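Local coordinates for disulfide isomerase DsbG N-terminal domain-containing protein (Helicobacter pylori, PDB 3TDG) that probably acts as a periplasmic thiol-disulfide oxidoreductase of the DsbG type, working through a thioredoxin-fold domain, at residues A[198-203]-A[218-223]; A[153-156]-A[161-164]; A[163-166]-A[171-174]; A[189-194]-A[239-244]. All coordinates share one frame; numbering follows the deposited sequence.

Contact 1: A[198-203]-A[218-223]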
loop_
_atom_site.group_PDB
_atom_site.type_symbol
_atom_site.label_atom_id
_atom_site.label_comp_id
_atom_site.label_asym_id
_atom_site.label_seq_id
_atom_site.Cartn_x
_atom_site.Cartn_y
_atom_site.Cartn_z
ATOM N N GLN A 198 -15.755 29.836 -17.458
ATOM C CA GLN A 198 -14.447 29.780 -18.145
ATOM C C GLN A 198 -14.523 30.627 -19.428
ATOM O O GLN A 198 -13.624 31.421 -19.718
ATOM C CB GLN A 198 -14.070 28.332 -18.513
ATOM C CG GLN A 198 -13.547 27.471 -17.353
ATOM C CD GLN A 198 -12.342 28.095 -16.696
ATOM O OE1 GLN A 198 -11.374 28.422 -17.365
ATOM N NE2 GLN A 198 -12.417 28.319 -15.393
ATOM N N GLU A 199 -15.598 30.443 -20.194
ATOM C CA GLU A 199 -15.768 31.183 -21.461
ATOM C C GLU A 199 -15.862 32.670 -21.203
ATOM O O GLU A 199 -15.195 33.459 -21.846
ATOM C CB GLU A 199 -17.001 30.680 -22.207
ATOM C CG GLU A 199 -17.328 31.415 -23.515
ATOM C CD GLU A 199 -18.485 30.737 -24.247
ATOM O OE1 GLU A 199 -19.622 30.767 -23.732
ATOM O OE2 GLU A 199 -18.249 30.132 -25.316
ATOM N N GLU A 200 -16.670 33.045 -20.217
ATOM C CA GLU A 200 -16.886 34.443 -19.924
ATOM C C GLU A 200 -15.636 35.120 -19.337
ATOM O O GLU A 200 -15.378 36.294 -19.631
ATOM C CB GLU A 200 -18.128 34.584 -19.025
ATOM C CG GLU A 200 -18.483 35.996 -18.643
ATOM C CD GLU A 200 -19.788 36.492 -19.269
ATOM O OE1 GLU A 200 -20.874 35.981 -18.883
ATOM O OE2 GLU A 200 -19.715 37.398 -20.141
ATOM N N MET A 201 -14.854 34.391 -18.525
ATOM C CA MET A 201 -13.588 34.929 -17.994
ATOM C C MET A 201 -12.527 35.161 -19.083
ATOM O O MET A 201 -11.802 36.140 -19.024
ATOM C CB MET A 201 -12.997 34.028 -16.890
ATOM C CG MET A 201 -13.698 34.173 -15.524
ATOM S SD MET A 201 -13.778 35.889 -14.910
ATOM C CE MET A 201 -15.193 35.724 -13.822
ATOM N N ALA A 202 -12.431 34.240 -20.041
ATOM C CA ALA A 202 -11.565 34.420 -21.226
ATOM C C ALA A 202 -11.872 35.735 -21.960
ATOM O O ALA A 202 -10.957 36.529 -22.217
ATOM C CB ALA A 202 -11.674 33.205 -22.181
ATOM N N LYS A 203 -13.152 35.982 -22.251
ATOM C CA LYS A 203 -13.593 37.253 -22.890
ATOM C C LYS A 203 -13.285 38.451 -22.015
ATOM O O LYS A 203 -12.767 39.449 -22.494
ATOM C CB LYS A 203 -15.088 37.213 -23.248
ATOM C CG LYS A 203 -15.415 36.152 -24.295
ATOM C CD LYS A 203 -16.910 36.079 -24.604
ATOM C CE LYS A 203 -17.165 34.984 -25.640
ATOM N NZ LYS A 203 -18.580 34.506 -25.639
ATOM N N LEU A 218 -19.355 36.335 -11.896
ATOM C CA LEU A 218 -19.553 35.204 -10.975
ATOM C C LEU A 218 -20.944 35.245 -10.315
ATOM O O LEU A 218 -21.677 34.262 -10.326
ATOM C CB LEU A 218 -18.425 35.165 -9.931
ATOM C CG LEU A 218 -17.032 34.742 -10.436
ATOM C CD1 LEU A 218 -15.956 35.047 -9.402
ATOM C CD2 LEU A 218 -16.993 33.253 -10.840
ATOM N N GLU A 219 -21.301 36.405 -9.768
ATOM C CA GLU A 219 -22.620 36.620 -9.150
ATOM C C GLU A 219 -23.741 36.385 -10.143
ATOM O O GLU A 219 -24.710 35.675 -9.848
ATOM C CB GLU A 219 -22.694 38.022 -8.533
ATOM C CG GLU A 219 -21.681 38.205 -7.416
ATOM C CD GLU A 219 -21.659 39.613 -6.834
ATOM O OE1 GLU A 219 -22.099 40.565 -7.513
ATOM O OE2 GLU A 219 -21.176 39.765 -5.690
ATOM N N LYS A 220 -23.589 36.928 -11.349
ATOM C CA LYS A 220 -24.587 36.715 -12.400
ATOM C C LYS A 220 -24.828 35.205 -12.581
ATOM O O LYS A 220 -25.981 34.746 -12.530
ATOM C CB LYS A 220 -24.156 37.395 -13.721
ATOM C CG LYS A 220 -25.121 37.176 -14.915
ATOM C CD LYS A 220 -24.614 37.818 -16.228
ATOM C CE LYS A 220 -23.583 36.928 -16.945
ATOM N NZ LYS A 220 -22.958 37.601 -18.133
ATOM N N ILE A 221 -23.758 34.426 -12.757
ATOM C CA ILE A 221 -23.910 32.998 -13.104
ATOM C C ILE A 221 -24.217 32.100 -11.892
ATOM O O ILE A 221 -24.932 31.093 -12.024
ATOM C CB ILE A 221 -22.693 32.464 -13.955
ATOM C CG1 ILE A 221 -22.657 33.169 -15.318
ATOM C CG2 ILE A 221 -22.767 30.947 -14.144
ATOM C CD1 ILE A 221 -21.345 33.044 -16.082
ATOM N N TYR A 222 -23.699 32.476 -10.719
ATOM C CA TYR A 222 -23.974 31.743 -9.482
ATOM C C TYR A 222 -25.443 31.893 -9.029
ATOM O O TYR A 222 -25.988 31.014 -8.356
ATOM C CB TYR A 222 -23.028 32.184 -8.362
ATOM C CG TYR A 222 -21.761 31.352 -8.228
ATOM C CD1 TYR A 222 -21.503 30.642 -7.059
ATOM C CD2 TYR A 222 -20.820 31.277 -9.269
ATOM C CE1 TYR A 222 -20.345 29.878 -6.906
ATOM C CE2 TYR A 222 -19.643 30.502 -9.130
ATOM C CZ TYR A 222 -19.427 29.812 -7.936
ATOM O OH TYR A 222 -18.315 29.040 -7.768
ATOM N N SER A 223 -26.071 33.001 -9.417
ATOM C CA SER A 223 -27.466 33.258 -9.068
ATOM C C SER A 223 -28.327 32.045 -9.373
ATOM O O SER A 223 -28.274 31.483 -10.462
ATOM C CB SER A 223 -27.999 34.487 -9.822
ATOM O OG SER A 223 -29.386 34.625 -9.604
#
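Glu200 and Lys220 form the one charged link of this pair, a salt bridge in which Lys220 NZ stands 2.7 Å from Glu200 OE1. The two side chains cross at about a right angle. The ammonium nitrogen reaches the oxygen from above the carboxylate plane, 41° out of it, and the second oxygen, Glu200 OE2, is farther away at 3.8 Å from Lys220 NZ. A bend at chi3 (82°) turns the end of the lysine back toward the acid, while Glu200, its CG opposite the backbone N, leans across the gap. The Lys220 side chain also touches Tyr226. Ile221 points at the other helix, its CD1 4.1 Å from Glu200 OE1, so a methyl borders the acid's oxygen.

Apolar contacts are sparse but lie deeper. Met201 bends at chi2, which carries its terminal methyl across the gap, and Met201 CE rests 4.0 Å from Leu218 CG; these two side chains also meet nearly perpendicularly. Leu218 and Ile221 both press on Ile197, and Leu218 continues to Met180 and Val182 of strand 177-182.

With local axes 11.5 Å apart and directions 161° from one another, the segments leave the middle to long side chains. This is an antiparallel helical hairpin, formed by helices 188-206 and 211-222 within the helical insertion of a thioredoxin fold.

Contact 2: A[153-156]-A[161-164]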
loop_
_atom_site.group_PDB
_atom_site.type_symbol
_atom_site.label_atom_id
_atom_site.label_comp_id
_atom_site.label_asym_id
_atom_site.label_seq_id
_atom_site.Cartn_x
_atom_site.Cartn_y
_atom_site.Cartn_z
ATOM N N ILE A 153 -9.917 29.093 -3.343
ATOM C CA ILE A 153 -11.292 28.734 -3.015
ATOM C C ILE A 153 -11.865 27.784 -4.079
ATOM O O ILE A 153 -12.115 28.196 -5.210
ATOM C CB ILE A 153 -12.174 29.995 -2.898
ATOM C CG1 ILE A 153 -11.573 30.970 -1.877
ATOM C CG2 ILE A 153 -13.644 29.608 -2.524
ATOM C CD1 ILE A 153 -12.361 32.205 -1.649
ATOM N N VAL A 154 -12.052 26.519 -3.731
ATOM C CA VAL A 154 -12.671 25.554 -4.642
ATOM C C VAL A 154 -14.181 25.658 -4.416
ATOM O O VAL A 154 -14.647 25.558 -3.281
ATOM C CB VAL A 154 -12.155 24.136 -4.439
ATOM C CG1 VAL A 154 -12.805 23.153 -5.448
ATOM C CG2 VAL A 154 -10.615 24.100 -4.569
ATOM N N SER A 155 -14.919 25.908 -5.497
ATOM C CA SER A 155 -16.297 26.367 -5.418
ATOM C C SER A 155 -17.135 25.824 -6.591
ATOM O O SER A 155 -16.674 25.814 -7.742
ATOM C CB SER A 155 -16.330 27.890 -5.417
ATOM O OG SER A 155 -17.664 28.395 -5.301
ATOM N N ASP A 156 -18.351 25.374 -6.275
ATOM C CA ASP A 156 -19.292 24.842 -7.256
ATOM C C ASP A 156 -20.420 25.871 -7.404
ATOM O O ASP A 156 -20.966 26.336 -6.411
ATOM C CB ASP A 156 -19.826 23.489 -6.781
ATOM C CG ASP A 156 -20.660 22.765 -7.843
ATOM O OD1 ASP A 156 -20.183 21.720 -8.337
ATOM O OD2 ASP A 156 -21.786 23.233 -8.182
ATOM N N HIS A 161 -23.980 26.597 -0.280
ATOM C CA HIS A 161 -22.873 27.001 0.602
ATOM C C HIS A 161 -21.770 27.783 -0.129
ATOM O O HIS A 161 -21.155 28.702 0.428
ATOM C CB HIS A 161 -22.330 25.794 1.365
ATOM C CG HIS A 161 -23.143 25.452 2.574
ATOM N ND1 HIS A 161 -22.656 25.578 3.859
ATOM C CD2 HIS A 161 -24.429 25.037 2.696
ATOM C CE1 HIS A 161 -23.598 25.226 4.720
ATOM N NE2 HIS A 161 -24.683 24.897 4.041
ATOM N N CYS A 162 -21.539 27.434 -1.391
ATOM C CA CYS A 162 -20.602 28.197 -2.229
ATOM C C CYS A 162 -21.170 29.565 -2.605
ATOM O O CYS A 162 -20.426 30.538 -2.700
ATOM C CB CYS A 162 -20.189 27.390 -3.461
ATOM S SG CYS A 162 -19.271 25.884 -3.031
ATOM N N GLN A 163 -22.487 29.641 -2.798
ATOM C CA GLN A 163 -23.158 30.921 -3.024
ATOM C C GLN A 163 -22.997 31.853 -1.825
ATOM O O GLN A 163 -22.733 33.042 -1.996
ATOM C CB GLN A 163 -24.639 30.721 -3.309
ATOM C CG GLN A 163 -24.976 30.258 -4.697
ATOM C CD GLN A 163 -26.468 30.043 -4.838
ATOM O OE1 GLN A 163 -27.044 29.192 -4.159
ATOM N NE2 GLN A 163 -27.112 30.840 -5.695
ATOM N N LYS A 164 -23.139 31.295 -0.617
ATOM C CA LYS A 164 -22.895 32.038 0.623
ATOM C C LYS A 164 -21.435 32.469 0.727
ATOM O O LYS A 164 -21.136 33.635 1.020
ATOM C CB LYS A 164 -23.316 31.203 1.848
ATOM C CG LYS A 164 -22.612 31.592 3.159
ATOM C CD LYS A 164 -23.203 30.802 4.327
ATOM C CE LYS A 164 -22.133 30.186 5.211
ATOM N NZ LYS A 164 -22.497 28.769 5.466
HETATM O O HOH W 1 -17.659 30.256 -3.438
#
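Ser155 and Asp156, where strand 150-155 runs out, both touch Cys162 in the first turn of helix 160-167. Earlier on the strand, Ile153 and Val154 belong to the sheet: Ile153 is hydrogen-bonded through its backbone to Arg179 and Val181, and Val154 to Phe259, so the strand is held from both neighbours before it reaches the helix.

At Ser155 the hydroxyl takes over. Its OG, opposite the backbone N (chi1 -178°), lies 3.3 Å from Cys162 CB and 3.7 Å from Cys162 SG. A water bridges the same gap, 2.6 Å from Ser155 OG and donating to Cys162 O at 2.9 Å. Tyr222 OH is also hydrogen-bonded to this serine, which leaves the hydroxyl gripped from two directions.

Asp156 meets the cysteine with its backbone. Its N-H points almost straight at the sulfur, Asp156 N to Cys162 SG being 3.4 Å with an angle of 170° at the hydrogen, and Asp156 O comes within 3.2 Å of Cys162 CB. The carboxylate turns to other partners, Ser190 OG and the backbone N-H groups of Met158, Trp185 and Leu186.

Cys162 is the second cysteine of a CxxC sequence with Cys159. A pair at this helix start, just after a central strand, is consistent with the redox site of thioredoxin-fold oxidoreductases, with Cys162 as the buried member.

Contact 3: A[163-166]-A[171-174]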
loop_
_atom_site.group_PDB
_atom_site.type_symbol
_atom_site.label_atom_id
_atom_site.label_comp_id
_atom_site.label_asym_id
_atom_site.label_seq_id
_atom_site.Cartn_x
_atom_site.Cartn_y
_atom_site.Cartn_z
ATOM N N GLN A 163 -22.487 29.641 -2.798
ATOM C CA GLN A 163 -23.158 30.921 -3.024
ATOM C C GLN A 163 -22.997 31.853 -1.825
ATOM O O GLN A 163 -22.733 33.042 -1.996
ATOM C CB GLN A 163 -24.639 30.721 -3.309
ATOM C CG GLN A 163 -24.976 30.258 -4.697
ATOM C CD GLN A 163 -26.468 30.043 -4.838
ATOM O OE1 GLN A 163 -27.044 29.192 -4.159
ATOM N NE2 GLN A 163 -27.112 30.840 -5.695
ATOM N N LYS A 164 -23.139 31.295 -0.617
ATOM C CA LYS A 164 -22.895 32.038 0.623
ATOM C C LYS A 164 -21.435 32.469 0.727
ATOM O O LYS A 164 -21.136 33.635 1.020
ATOM C CB LYS A 164 -23.316 31.203 1.848
ATOM C CG LYS A 164 -22.612 31.592 3.159
ATOM C CD LYS A 164 -23.203 30.802 4.327
ATOM C CE LYS A 164 -22.133 30.186 5.211
ATOM N NZ LYS A 164 -22.497 28.769 5.466
ATOM N N GLU A 165 -20.523 31.530 0.494
ATOM C CA GLU A 165 -19.103 31.852 0.439
ATOM C C GLU A 165 -18.816 32.974 -0.587
ATOM O O GLU A 165 -18.031 33.886 -0.317
ATOM C CB GLU A 165 -18.272 30.596 0.150
ATOM C CG GLU A 165 -16.763 30.851 -0.000
ATOM C CD GLU A 165 -16.105 31.453 1.252
ATOM O OE1 GLU A 165 -16.441 31.036 2.377
ATOM O OE2 GLU A 165 -15.225 32.330 1.111
ATOM N N LEU A 166 -19.472 32.926 -1.743
ATOM C CA LEU A 166 -19.286 33.978 -2.752
ATOM C C LEU A 166 -19.600 35.401 -2.234
ATOM O O LEU A 166 -18.947 36.363 -2.637
ATOM C CB LEU A 166 -20.063 33.656 -4.025
ATOM C CG LEU A 166 -19.928 34.637 -5.198
ATOM C CD1 LEU A 166 -18.467 34.776 -5.637
ATOM C CD2 LEU A 166 -20.820 34.243 -6.346
ATOM N N ASP A 171 -14.797 40.826 0.957
ATOM C CA ASP A 171 -14.132 40.899 2.275
ATOM C C ASP A 171 -12.828 40.134 2.300
ATOM O O ASP A 171 -11.846 40.615 2.870
ATOM C CB ASP A 171 -15.036 40.406 3.409
ATOM C CG ASP A 171 -16.155 41.366 3.721
ATOM O OD1 ASP A 171 -16.210 42.468 3.134
ATOM O OD2 ASP A 171 -17.005 41.011 4.554
ATOM N N HIS A 172 -12.815 38.945 1.686
ATOM C CA HIS A 172 -11.581 38.156 1.541
ATOM C C HIS A 172 -10.491 38.939 0.815
ATOM O O HIS A 172 -9.302 38.727 1.065
ATOM C CB HIS A 172 -11.829 36.863 0.758
ATOM C CG HIS A 172 -12.497 35.778 1.543
ATOM N ND1 HIS A 172 -11.873 35.107 2.574
ATOM C CD2 HIS A 172 -13.718 35.209 1.411
ATOM C CE1 HIS A 172 -12.690 34.190 3.058
ATOM N NE2 HIS A 172 -13.818 34.232 2.371
ATOM N N LEU A 173 -10.904 39.817 -0.102
ATOM C CA LEU A 173 -9.965 40.561 -0.945
ATOM C C LEU A 173 -9.179 41.576 -0.130
ATOM O O LEU A 173 -7.975 41.714 -0.315
ATOM C CB LEU A 173 -10.662 41.202 -2.149
ATOM C CG LEU A 173 -11.072 40.158 -3.202
ATOM C CD1 LEU A 173 -11.923 40.742 -4.343
ATOM C CD2 LEU A 173 -9.866 39.390 -3.751
ATOM N N LYS A 174 -9.855 42.244 0.799
ATOM C CA LYS A 174 -9.182 43.101 1.779
ATOM C C LYS A 174 -7.956 42.427 2.401
ATOM O O LYS A 174 -6.954 43.091 2.638
ATOM C CB LYS A 174 -10.166 43.583 2.852
ATOM C CG LYS A 174 -11.131 44.635 2.328
ATOM C CD LYS A 174 -12.436 44.692 3.114
ATOM C CE LYS A 174 -13.311 45.828 2.591
ATOM N NZ LYS A 174 -14.643 45.889 3.261
HETATM O O HOH W 2 -15.304 32.146 4.352
#
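Glu165 and His172 join two successive short helices, 160-167 and 169-175, which together make the connection of a beta-alpha-beta crossover between parallel strands 150-155 and 177-182 of the thioredoxin fold. The direct link is a weak hydrogen bond: His172 NE2 is 2.7 Å from Glu165 OE2, but the angle at the hydrogen is only 121°. The oxygen approaches the ring obliquely, away from the line of the N-H; the carboxylate and imidazole planes are 41° apart. Glu165 OE2 also lies near a carbon, 3.3 Å from His172 CD2. A water closes the small triangle: it donates to Glu165 OE1 at 2.5 Å and lies in the imidazole plane at the ring edge, 3.2 Å from His172 NE2.

Farther out, Glu165 packs on Ile153 of strand 150-155 and on Pro258 of a loop, whereas His172 lies against Leu151 and Val178, so the pair sits over two neighbouring strands at the protein surface.

The torsions explain the meeting. Glu165 extends from the backbone at chi1 (177°) and then bends at chi2 (60°), bringing the carboxylate around to a ring that already points across from the second helix.

Contact 4: A[189-194]-A[239-244]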
loop_
_atom_site.group_PDB
_atom_site.type_symbol
_atom_site.label_atom_id
_atom_site.label_comp_id
_atom_site.label_asym_id
_atom_site.label_seq_id
_atom_site.Cartn_x
_atom_site.Cartn_y
_atom_site.Cartn_z
ATOM N N ASN A 189 -25.487 20.659 -14.282
ATOM C CA ASN A 189 -25.634 22.114 -14.269
ATOM C C ASN A 189 -24.406 22.839 -13.697
ATOM O O ASN A 189 -24.091 23.956 -14.125
ATOM C CB ASN A 189 -26.912 22.514 -13.531
ATOM C CG ASN A 189 -28.181 22.216 -14.342
ATOM O OD1 ASN A 189 -28.162 22.210 -15.578
ATOM N ND2 ASN A 189 -29.289 21.964 -13.640
ATOM N N SER A 190 -23.721 22.188 -12.751
ATOM C CA SER A 190 -22.456 22.690 -12.195
ATOM C C SER A 190 -21.408 22.790 -13.314
ATOM O O SER A 190 -20.842 23.858 -13.560
ATOM C CB SER A 190 -21.941 21.749 -11.092
ATOM O OG SER A 190 -22.825 21.688 -9.979
ATOM N N ALA A 191 -21.197 21.675 -14.014
ATOM C CA ALA A 191 -20.237 21.612 -15.114
ATOM C C ALA A 191 -20.540 22.672 -16.184
ATOM O O ALA A 191 -19.647 23.403 -16.641
ATOM C CB ALA A 191 -20.212 20.193 -15.712
ATOM N N LYS A 192 -21.815 22.787 -16.539
ATOM C CA LYS A 192 -22.251 23.759 -17.530
ATOM C C LYS A 192 -22.012 25.193 -17.083
ATOM O O LYS A 192 -21.514 26.016 -17.840
ATOM C CB LYS A 192 -23.733 23.520 -17.842
ATOM C CG LYS A 192 -24.294 24.400 -18.914
ATOM C CD LYS A 192 -25.542 23.754 -19.551
ATOM C CE LYS A 192 -26.422 24.822 -20.207
ATOM N NZ LYS A 192 -25.625 25.852 -20.974
ATOM N N LYS A 193 -22.369 25.507 -15.847
ATOM C CA LYS A 193 -22.075 26.826 -15.322
ATOM C C LYS A 193 -20.569 27.078 -15.226
ATOM O O LYS A 193 -20.098 28.150 -15.571
ATOM C CB LYS A 193 -22.764 27.029 -13.967
ATOM C CG LYS A 193 -24.273 27.333 -14.096
ATOM C CD LYS A 193 -24.827 27.985 -12.838
ATOM C CE LYS A 193 -26.351 28.310 -12.985
ATOM N NZ LYS A 193 -26.848 29.040 -11.789
ATOM N N ALA A 194 -19.810 26.100 -14.739
ATOM C CA ALA A 194 -18.338 26.238 -14.704
ATOM C C ALA A 194 -17.774 26.536 -16.103
ATOM O O ALA A 194 -16.920 27.409 -16.255
ATOM C CB ALA A 194 -17.690 24.960 -14.112
ATOM N N THR A 239 -15.508 19.859 -21.384
ATOM C CA THR A 239 -14.520 18.788 -21.224
ATOM C C THR A 239 -13.331 19.212 -20.344
ATOM O O THR A 239 -12.881 18.443 -19.497
ATOM C CB THR A 239 -14.007 18.293 -22.595
ATOM O OG1 THR A 239 -15.130 17.988 -23.429
ATOM C CG2 THR A 239 -13.136 17.040 -22.445
ATOM N N LYS A 240 -12.831 20.427 -20.558
ATOM C CA LYS A 240 -11.776 20.998 -19.726
ATOM C C LYS A 240 -12.227 21.098 -18.254
ATOM O O LYS A 240 -11.481 20.728 -17.332
ATOM C CB LYS A 240 -11.366 22.374 -20.250
ATOM C CG LYS A 240 -10.133 22.905 -19.578
ATOM C CD LYS A 240 -9.880 24.356 -19.897
ATOM C CE LYS A 240 -8.389 24.639 -19.756
ATOM N NZ LYS A 240 -8.056 26.084 -19.810
ATOM N N VAL A 241 -13.452 21.589 -18.050
ATOM C CA VAL A 241 -14.082 21.597 -16.723
ATOM C C VAL A 241 -14.144 20.187 -16.126
ATOM O O VAL A 241 -13.753 19.989 -14.964
ATOM C CB VAL A 241 -15.496 22.250 -16.748
ATOM C CG1 VAL A 241 -16.280 21.935 -15.473
ATOM C CG2 VAL A 241 -15.371 23.765 -16.953
ATOM N N GLU A 242 -14.643 19.223 -16.905
ATOM C CA GLU A 242 -14.793 17.847 -16.424
ATOM C C GLU A 242 -13.453 17.233 -16.024
ATOM O O GLU A 242 -13.372 16.598 -14.985
ATOM C CB GLU A 242 -15.535 16.949 -17.436
ATOM C CG GLU A 242 -17.037 17.269 -17.561
ATOM C CD GLU A 242 -17.744 16.519 -18.703
ATOM O OE1 GLU A 242 -18.991 16.563 -18.746
ATOM O OE2 GLU A 242 -17.069 15.894 -19.551
ATOM N N ASN A 243 -12.415 17.446 -16.836
ATOM C CA ASN A 243 -11.061 16.935 -16.557
ATOM C C ASN A 243 -10.387 17.622 -15.379
ATOM O O ASN A 243 -9.780 16.961 -14.532
ATOM C CB ASN A 243 -10.149 17.050 -17.798
ATOM C CG ASN A 243 -10.617 16.173 -18.972
ATOM O OD1 ASN A 243 -11.543 15.363 -18.848
ATOM N ND2 ASN A 243 -9.978 16.349 -20.126
ATOM N N THR A 244 -10.485 18.951 -15.329
ATOM C CA THR A 244 -9.902 19.704 -14.231
ATOM C C THR A 244 -10.541 19.295 -12.883
ATOM O O THR A 244 -9.834 19.074 -11.889
ATOM C CB THR A 244 -10.019 21.220 -14.465
ATOM O OG1 THR A 244 -9.480 21.544 -15.751
ATOM C CG2 THR A 244 -9.250 22.012 -13.409
#
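Val241 lays its two methyls against peptide groups of the facing helix: CG2 sits over one face of the Ala194 carbonyl group, 3.8 Å from Ala194 C, and CG1 meets the oxygen end of another carbonyl, 3.9 Å from Ala191 O. A second flat group, the Lys240 peptide, is held within its own helix. Thr244 N and Thr244 OG1 approach Lys240 O from opposite faces of its plane, and the hydroxyl hydrogen bond, 2.7 Å from OG1 to O, comes in 37° above that plane.

The arrangement is close helix-helix packing, with helix 188-206 against helix 235-249 in the helical insertion that the thioredoxin fold carries between strands 177-182 and 259-262. Small residues make the close approach possible. Ala191 and Ala194, one turn apart, both point at Val241, and CA of Ala191 is just 6.4 Å from CA of Val241. The branched valine therefore fits against backbone and methyls alike, without any polar bond between the segments.

Outside this apolar patch, polar anchors tie each helix to other parts of the fold. On helix 188-206, Ser190 OG is hydrogen-bonded to Asp156 and Lys193 NZ to the backbone oxygen of Ile221; on helix 235-249, Lys240 NZ forms a salt bridge with Asp134.

The central fit depends on the valine rotamer. With CG1 opposite the backbone N (chi1 165°), both branches reach Ala194 CB, CG1 at 3.6 Å and CG2 at 3.9 Å.

How the contacts relate
Contacts 1, 2 and 4 are mainly buried, whereas contact 3 lies at the surface, where a water joins its acid and histidine. Helix 188-206 serves both contact 1 and contact 4, but differently: a salt bridge and long side chains span a wide gap in the first, alanines and a valine close a narrow one in the second. Helix 160-167 likewise serves contacts 2 and 3, with a buried thiol near its start and a carboxylate farther along. Contact 2 ties the groups together, since Ser155 hydrogen-bonds to Tyr222 of contact 1 and Asp156 to Ser190 of contact 4, linking the thioredoxin core to its helical insertion.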